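Local structure of HIAXHD3 (Humicola insolens, 3ZXK) at residues F8-L13 with T300-P305; V60-F65 with H337-S342; R374-P379 with A463-A468. The protein removes arabinofuranosyl side chains as an exo-acting family 43 glycoside hydrolase, the scaffold into which endo-xylanase activity has been engineered. All blocks are in the same frame, centred on the assembly; numbering follows the deposited sequence.

Interaction 1: F8-L13 with T300-P305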
# COMPACT_ATOMS: atom_id res chain seq x y z
N PHE A 8 -6.49 -5.93 -22.00
CA PHE A 8 -5.66 -5.16 -21.08
C PHE A 8 -4.27 -5.79 -20.99
O PHE A 8 -4.08 -6.97 -21.33
CB PHE A 8 -6.26 -5.11 -19.68
CG PHE A 8 -6.17 -6.41 -18.93
CD1 PHE A 8 -7.14 -7.40 -19.13
CD2 PHE A 8 -5.12 -6.66 -18.03
CE1 PHE A 8 -7.05 -8.62 -18.45
CE2 PHE A 8 -5.04 -7.87 -17.35
CZ PHE A 8 -6.01 -8.85 -17.55
N THR A 9 -3.32 -5.00 -20.51
CA THR A 9 -1.95 -5.44 -20.29
C THR A 9 -1.61 -5.49 -18.79
O THR A 9 -2.08 -4.67 -17.99
CB THR A 9 -0.93 -4.57 -21.05
OG1 THR A 9 -1.02 -3.22 -20.58
CG2 THR A 9 -1.23 -4.61 -22.55
N ASN A 10 -0.81 -6.48 -18.42
CA ASN A 10 -0.28 -6.59 -17.06
C ASN A 10 1.05 -5.81 -16.93
O ASN A 10 1.80 -5.74 -17.90
CB ASN A 10 -0.04 -8.06 -16.73
CG ASN A 10 -1.31 -8.77 -16.29
OD1 ASN A 10 -2.00 -8.30 -15.38
ND2 ASN A 10 -1.61 -9.90 -16.90
N PRO A 11 1.35 -5.21 -15.75
CA PRO A 11 0.52 -5.19 -14.55
C PRO A 11 -0.68 -4.24 -14.68
O PRO A 11 -0.65 -3.29 -15.49
CB PRO A 11 1.49 -4.73 -13.47
CG PRO A 11 2.41 -3.81 -14.20
CD PRO A 11 2.60 -4.44 -15.55
N VAL A 12 -1.72 -4.50 -13.90
CA VAL A 12 -2.90 -3.64 -14.01
C VAL A 12 -2.74 -2.31 -13.28
O VAL A 12 -3.35 -1.32 -13.67
CB VAL A 12 -4.20 -4.37 -13.61
CG1 VAL A 12 -4.41 -5.56 -14.52
CG2 VAL A 12 -4.18 -4.81 -12.14
N LEU A 13 -1.88 -2.27 -12.26
CA LEU A 13 -1.64 -1.05 -11.51
C LEU A 13 -0.19 -1.12 -11.10
O LEU A 13 0.21 -2.06 -10.40
CB LEU A 13 -2.53 -0.99 -10.27
CG LEU A 13 -2.30 0.22 -9.33
CD1 LEU A 13 -2.55 1.56 -10.01
CD2 LEU A 13 -3.14 0.08 -8.07
N THR A 300 0.92 -11.54 -20.87
CA THR A 300 1.12 -10.09 -20.80
C THR A 300 -0.17 -9.32 -21.12
O THR A 300 -0.38 -8.20 -20.65
CB THR A 300 2.27 -9.65 -21.73
OG1 THR A 300 1.96 -10.04 -23.06
CG2 THR A 300 3.58 -10.32 -21.32
N SER A 301 -1.05 -9.94 -21.91
CA SER A 301 -2.37 -9.36 -22.19
C SER A 301 -3.46 -10.40 -22.22
O SER A 301 -3.24 -11.55 -22.63
CB SER A 301 -2.38 -8.58 -23.51
OG SER A 301 -2.23 -9.46 -24.59
N TYR A 302 -4.65 -9.98 -21.81
CA TYR A 302 -5.81 -10.85 -21.81
C TYR A 302 -7.06 -10.05 -22.18
O TYR A 302 -7.05 -8.81 -22.14
CB TYR A 302 -6.00 -11.40 -20.40
CG TYR A 302 -5.07 -12.51 -19.99
CD1 TYR A 302 -5.19 -13.80 -20.53
CD2 TYR A 302 -4.12 -12.29 -19.00
CE1 TYR A 302 -4.34 -14.83 -20.12
CE2 TYR A 302 -3.29 -13.32 -18.56
CZ TYR A 302 -3.39 -14.59 -19.13
OH TYR A 302 -2.58 -15.62 -18.70
N PRO A 303 -8.17 -10.75 -22.53
CA PRO A 303 -9.43 -10.02 -22.74
C PRO A 303 -9.87 -9.25 -21.49
O PRO A 303 -9.62 -9.66 -20.35
CB PRO A 303 -10.44 -11.14 -23.04
CG PRO A 303 -9.59 -12.26 -23.60
CD PRO A 303 -8.30 -12.19 -22.79
N ILE A 304 -10.54 -8.13 -21.71
CA ILE A 304 -10.97 -7.30 -20.61
C ILE A 304 -12.02 -8.07 -19.77
O ILE A 304 -12.91 -8.69 -20.31
CB ILE A 304 -11.49 -5.92 -21.13
CG1 ILE A 304 -11.56 -4.90 -19.99
CG2 ILE A 304 -12.80 -6.08 -21.91
CD1 ILE A 304 -10.21 -4.38 -19.56
N PRO A 305 -11.89 -8.07 -18.44
CA PRO A 305 -12.83 -8.91 -17.66
C PRO A 305 -14.28 -8.44 -17.69
O PRO A 305 -15.19 -9.25 -17.52
CB PRO A 305 -12.24 -8.85 -16.23
CG PRO A 305 -10.76 -8.58 -16.47
CD PRO A 305 -10.74 -7.62 -17.64
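F8 and Y302 pair as antiparallel hydrogen-bonded neighbours in a two-stranded ribbon: F8 N donates to Y302 O at 2.9 Å, and Y302 N donates back to F8 O at 3.1 Å. Both side chains lie on the packed face. With F8 CG set between the backbone N and the carbonyl carbon (chi1 72°), the ring comes back against the partner strand. Y302 N then lies over one face of the ring, while F8 CE1 rests 3.6 Å from Y302 CB. P303 O sits in the ring plane at the edge, 3.4 Å from F8 CE1. I304 CD1 adds a lighter touch on F8 CB. N10 extends the pairing beyond the strand, its N donating to T300 O at 2.8 Å. Its ND2 stands at the edge of the Y302 ring, and its amide is held by V277 N and G299 O.

The other face is quite different. T9 and S301 form a non-hydrogen-bonded pair open to solvent, and their side chains barely meet, T9 CG2 being 4.2 Å from S301 CB.

The ribbon joins the chain's beginning to the segment that follows the last blade of the five-bladed propeller. Its chemistry implies a division of labour: backbone bonds, largely indifferent to sequence, fix the pairing, and the buried F8 ring gives it an apolar side.

Interaction 2: V60-F65 with H337-S342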
# COMPACT_ATOMS: atom_id res chain seq x y z
N VAL A 60 -8.30 1.85 8.03
CA VAL A 60 -7.78 2.21 9.36
C VAL A 60 -7.32 3.67 9.32
O VAL A 60 -6.16 3.98 9.05
CB VAL A 60 -6.67 1.23 9.80
CG1 VAL A 60 -6.21 1.52 11.23
CG2 VAL A 60 -7.15 -0.21 9.72
N PRO A 61 -8.25 4.60 9.59
CA PRO A 61 -7.90 6.02 9.41
C PRO A 61 -6.76 6.50 10.30
O PRO A 61 -6.08 7.46 9.91
CB PRO A 61 -9.21 6.76 9.69
CG PRO A 61 -10.17 5.75 10.25
CD PRO A 61 -9.71 4.41 9.73
N ARG A 62 -6.58 5.91 11.47
CA ARG A 62 -5.40 6.19 12.30
C ARG A 62 -5.09 4.88 12.98
O ARG A 62 -6.00 4.21 13.45
CB ARG A 62 -5.70 7.27 13.34
CG ARG A 62 -4.52 7.59 14.25
CD ARG A 62 -4.85 8.78 15.14
NE ARG A 62 -3.73 9.09 16.03
CZ ARG A 62 -2.76 9.95 15.74
NH1 ARG A 62 -2.78 10.62 14.58
NH2 ARG A 62 -1.77 10.14 16.61
N LEU A 63 -3.81 4.50 13.02
CA LEU A 63 -3.42 3.19 13.52
C LEU A 63 -3.64 3.18 15.02
O LEU A 63 -3.16 4.05 15.71
CB LEU A 63 -1.95 2.90 13.16
CG LEU A 63 -1.60 3.13 11.67
CD1 LEU A 63 -0.17 2.68 11.37
CD2 LEU A 63 -2.55 2.39 10.74
N ASN A 64 -4.38 2.20 15.52
CA ASN A 64 -4.72 2.09 16.94
C ASN A 64 -4.11 0.87 17.62
O ASN A 64 -4.69 0.31 18.55
CB ASN A 64 -6.25 2.08 17.10
CG ASN A 64 -6.90 0.83 16.50
OD1 ASN A 64 -6.56 0.38 15.40
ND2 ASN A 64 -7.88 0.29 17.23
N PHE A 65 -2.92 0.51 17.19
CA PHE A 65 -2.34 -0.76 17.58
C PHE A 65 -1.32 -0.64 18.71
O PHE A 65 -0.71 -1.63 19.11
CB PHE A 65 -1.67 -1.43 16.39
CG PHE A 65 -2.50 -1.40 15.13
CD1 PHE A 65 -3.81 -1.88 15.15
CD2 PHE A 65 -1.98 -0.91 13.93
CE1 PHE A 65 -4.59 -1.90 13.99
CE2 PHE A 65 -2.76 -0.92 12.77
CZ PHE A 65 -4.07 -1.38 12.81
N HIS A 337 4.16 6.47 9.97
CA HIS A 337 3.57 6.40 11.34
C HIS A 337 2.42 7.40 11.50
O HIS A 337 2.21 8.23 10.63
CB HIS A 337 4.64 6.55 12.45
CG HIS A 337 5.65 5.41 12.52
ND1 HIS A 337 6.53 5.13 11.54
CD2 HIS A 337 5.93 4.52 13.56
CE1 HIS A 337 7.31 4.09 11.91
NE2 HIS A 337 6.97 3.74 13.16
N ASN A 338 1.65 7.31 12.58
CA ASN A 338 0.57 8.26 12.79
C ASN A 338 1.13 9.67 12.89
O ASN A 338 2.20 9.91 13.48
CB ASN A 338 -0.17 7.98 14.09
CG ASN A 338 -1.02 6.75 14.02
OD1 ASN A 338 -1.55 6.38 12.97
ND2 ASN A 338 -1.19 6.14 15.17
N PRO A 339 0.40 10.62 12.30
CA PRO A 339 0.83 12.00 12.37
C PRO A 339 0.54 12.64 13.74
O PRO A 339 -0.35 12.17 14.47
CB PRO A 339 -0.02 12.66 11.27
CG PRO A 339 -1.29 11.89 11.30
CD PRO A 339 -0.83 10.47 11.50
N ASP A 340 1.31 13.67 14.08
CA ASP A 340 0.94 14.59 15.16
C ASP A 340 -0.02 15.62 14.56
O ASP A 340 0.37 16.52 13.81
CB ASP A 340 2.18 15.26 15.75
CG ASP A 340 1.87 16.22 16.90
OD1 ASP A 340 0.69 16.63 17.05
OD2 ASP A 340 2.81 16.57 17.63
N THR A 341 -1.30 15.47 14.89
CA THR A 341 -2.31 16.31 14.25
C THR A 341 -2.26 17.77 14.69
O THR A 341 -2.83 18.62 14.02
CB THR A 341 -3.73 15.77 14.51
OG1 THR A 341 -3.99 15.82 15.92
CG2 THR A 341 -3.87 14.34 13.99
N SER A 342 -1.56 18.06 15.78
CA SER A 342 -1.46 19.44 16.25
C SER A 342 -0.41 20.22 15.41
O SER A 342 -0.29 21.45 15.56
CB SER A 342 -1.07 19.47 17.74
OG SER A 342 0.32 19.19 17.95
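R62 and N338 meet through two simple torsions: R62 CG is anti to its backbone N (chi1 179°), starting a chain extended as far as NE, and N338 CG is anti to its carbonyl carbon (chi1 -72°). R62 CG comes to 3.5 Å from N338 OD1, and the extended chain carries the guanidinium on, to stack on the amide with the two planes 24° apart. N338 CB lies over one face of the guanidinium, 3.6 Å from R62 CZ. Beyond it, the end of the arginine grips a single acceptor: R62 NH1 donates to P339 O at 2.9 Å, and R62 NH2 reaches the same P339 O at a longer 3.3 Å. That oxygen lies in the guanidinium plane, which restrains rotation of the group.

The N338 amide works like a short piece of strand edge toward L63. Its OD1 accepts from L63 N at 2.9 Å, and its ND2 donates to a lone pair of L63 O, also at 2.9 Å. Both ends have second partners, S39 OG on OD1 and D70 OD1 on ND2, so this buried amide is pinned against flipping. L63 CG packs 3.5 Å from N338 OD1. Further along, D340 OD1 closes an Asx turn with S342 N.

The contact joins the propeller to the C-terminal concanavalin A-like domain. The loop holding R62 follows strand 54-58, the outermost of the first blade, and N338 comes just after strand 334-336, which pairs with strand 38-39; side chains of L63 and P339 both touch S39 on that short strand.

Interaction 3: R374-P379 with A463-A468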
# COMPACT_ATOMS: atom_id res chain seq x y z
N ARG A 374 3.75 8.98 -0.53
CA ARG A 374 2.87 8.40 -1.52
C ARG A 374 3.64 7.47 -2.45
O ARG A 374 4.85 7.58 -2.59
CB ARG A 374 2.08 9.45 -2.29
CG ARG A 374 2.95 10.37 -3.14
CD ARG A 374 2.10 11.50 -3.69
NE ARG A 374 1.29 11.07 -4.83
CZ ARG A 374 0.12 11.60 -5.15
NH1 ARG A 374 -0.42 12.55 -4.40
NH2 ARG A 374 -0.53 11.18 -6.22
N ARG A 375 2.90 6.55 -3.05
CA ARG A 375 3.48 5.49 -3.92
C ARG A 375 4.00 6.06 -5.21
O ARG A 375 3.42 7.00 -5.75
CB ARG A 375 2.43 4.41 -4.21
CG ARG A 375 2.02 3.68 -2.96
CD ARG A 375 0.74 2.89 -3.18
NE ARG A 375 0.32 2.23 -1.94
CZ ARG A 375 -0.32 2.83 -0.93
NH1 ARG A 375 -0.68 4.13 -1.03
NH2 ARG A 375 -0.68 2.12 0.14
N ILE A 376 5.10 5.50 -5.70
CA ILE A 376 5.65 5.84 -7.01
C ILE A 376 4.99 4.91 -8.05
O ILE A 376 4.98 3.68 -7.88
CB ILE A 376 7.20 5.64 -7.00
CG1 ILE A 376 7.89 6.56 -5.95
CG2 ILE A 376 7.76 5.91 -8.40
CD1 ILE A 376 9.36 6.23 -5.70
N ALA A 377 4.50 5.48 -9.15
CA ALA A 377 3.99 4.65 -10.24
C ALA A 377 5.13 4.30 -11.19
O ALA A 377 5.99 5.11 -11.47
CB ALA A 377 2.85 5.35 -10.99
N GLY A 378 5.12 3.06 -11.68
CA GLY A 378 6.22 2.57 -12.48
C GLY A 378 5.91 2.50 -13.95
O GLY A 378 4.77 2.63 -14.36
N PRO A 379 6.94 2.23 -14.75
CA PRO A 379 8.30 1.90 -14.26
C PRO A 379 9.18 3.10 -13.86
O PRO A 379 10.16 2.89 -13.14
CB PRO A 379 8.92 1.15 -15.44
CG PRO A 379 8.22 1.72 -16.64
CD PRO A 379 6.80 1.96 -16.20
N ALA A 463 12.61 9.12 -10.26
CA ALA A 463 12.86 7.77 -9.78
C ALA A 463 12.68 6.70 -10.84
O ALA A 463 11.71 6.68 -11.56
CB ALA A 463 11.92 7.45 -8.63
N ASP A 464 13.61 5.78 -10.89
CA ASP A 464 13.47 4.63 -11.76
C ASP A 464 13.18 3.42 -10.89
O ASP A 464 14.03 3.02 -10.06
CB ASP A 464 14.77 4.42 -12.56
CG ASP A 464 14.68 3.25 -13.54
OD1 ASP A 464 13.59 2.68 -13.67
OD2 ASP A 464 15.70 2.89 -14.18
N ILE A 465 11.98 2.86 -11.02
CA ILE A 465 11.60 1.66 -10.27
C ILE A 465 11.45 0.45 -11.19
O ILE A 465 10.78 -0.53 -10.84
CB ILE A 465 10.37 1.84 -9.33
CG1 ILE A 465 9.12 2.37 -10.07
CG2 ILE A 465 10.76 2.76 -8.18
CD1 ILE A 465 7.81 2.18 -9.32
N THR A 466 12.07 0.51 -12.37
CA THR A 466 12.04 -0.66 -13.26
C THR A 466 12.49 -1.90 -12.47
O THR A 466 13.53 -1.84 -11.81
CB THR A 466 12.98 -0.46 -14.46
OG1 THR A 466 12.61 0.74 -15.16
CG2 THR A 466 12.91 -1.65 -15.43
N PRO A 467 11.71 -3.00 -12.46
CA PRO A 467 12.04 -4.13 -11.60
C PRO A 467 13.47 -4.63 -11.79
O PRO A 467 13.99 -4.71 -12.91
CB PRO A 467 10.99 -5.18 -11.98
CG PRO A 467 9.82 -4.35 -12.36
CD PRO A 467 10.40 -3.18 -13.10
N ALA A 468 14.10 -4.95 -10.66
CA ALA A 468 15.49 -5.44 -10.69
C ALA A 468 15.66 -6.55 -9.67
O ALA A 468 16.77 -6.89 -9.30
CB ALA A 468 16.48 -4.30 -10.44
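The D464 carboxylate, the flat group of this contact, lies close to P379 O without bonding to it: P379 O is 3.5 Å from D464 OD1, one acceptor beside another. D464 OD1 is instead taken by its own segment. T466 OG1 meets its syn lone pair at 2.6 Å, while T466 N stands above the carboxylate plane, closing an Asx turn. The P379 carbonyl points at the backbone, accepting from I465 N at 2.8 Å, nearly along the C=O axis. P379 CB lies 3.7 Å from T466 OG1.

Below this polar corner the packing is apolar. I465 CD1 lies 3.8 Å from I376 CG2 and comes as close as 3.6 Å to G378 CA. I376 CD1 touches A463 CB at 4.1 Å, and F510 covers both residues. An alanine at D464 would probably leave T466 N and T466 OG1 without their shared acceptor, freeing the turn to shift and the threonine to rotate.

The segment 374-379 passes from strand 372-375 in one sheet of the beta-sandwich to strand 380-388 in the other, next to strand 457-464. The chemistry implies that one backbone hydrogen bond, I465 N to P379 O, and a small apolar patch around I376 and I465 join the crossing to the neighbouring turn, a turn that D464 OD1 braces through two bonds.

In the fold
Interaction 2 bridges the propeller and the C-terminal sandwich, while interaction 1 joins the two ends of the propeller part and interaction 3 lies within the sandwich. Interactions 1 and 2 are on opposite sides of the chain's centre, their own centres 35 Å apart. Interaction 3 lies nearer to interaction 1, with nearest atoms about 7 Å apart, than to interaction 2, at about 11 Å. The glycan pocket draws on both domains, with W84, E192 and D267 among its residues on one side, F469 and W502 on the other. F469 directly follows the 463-468 segment, and N10 of interaction 1 bonds to the strand 273-282 that carries pocket residue R273.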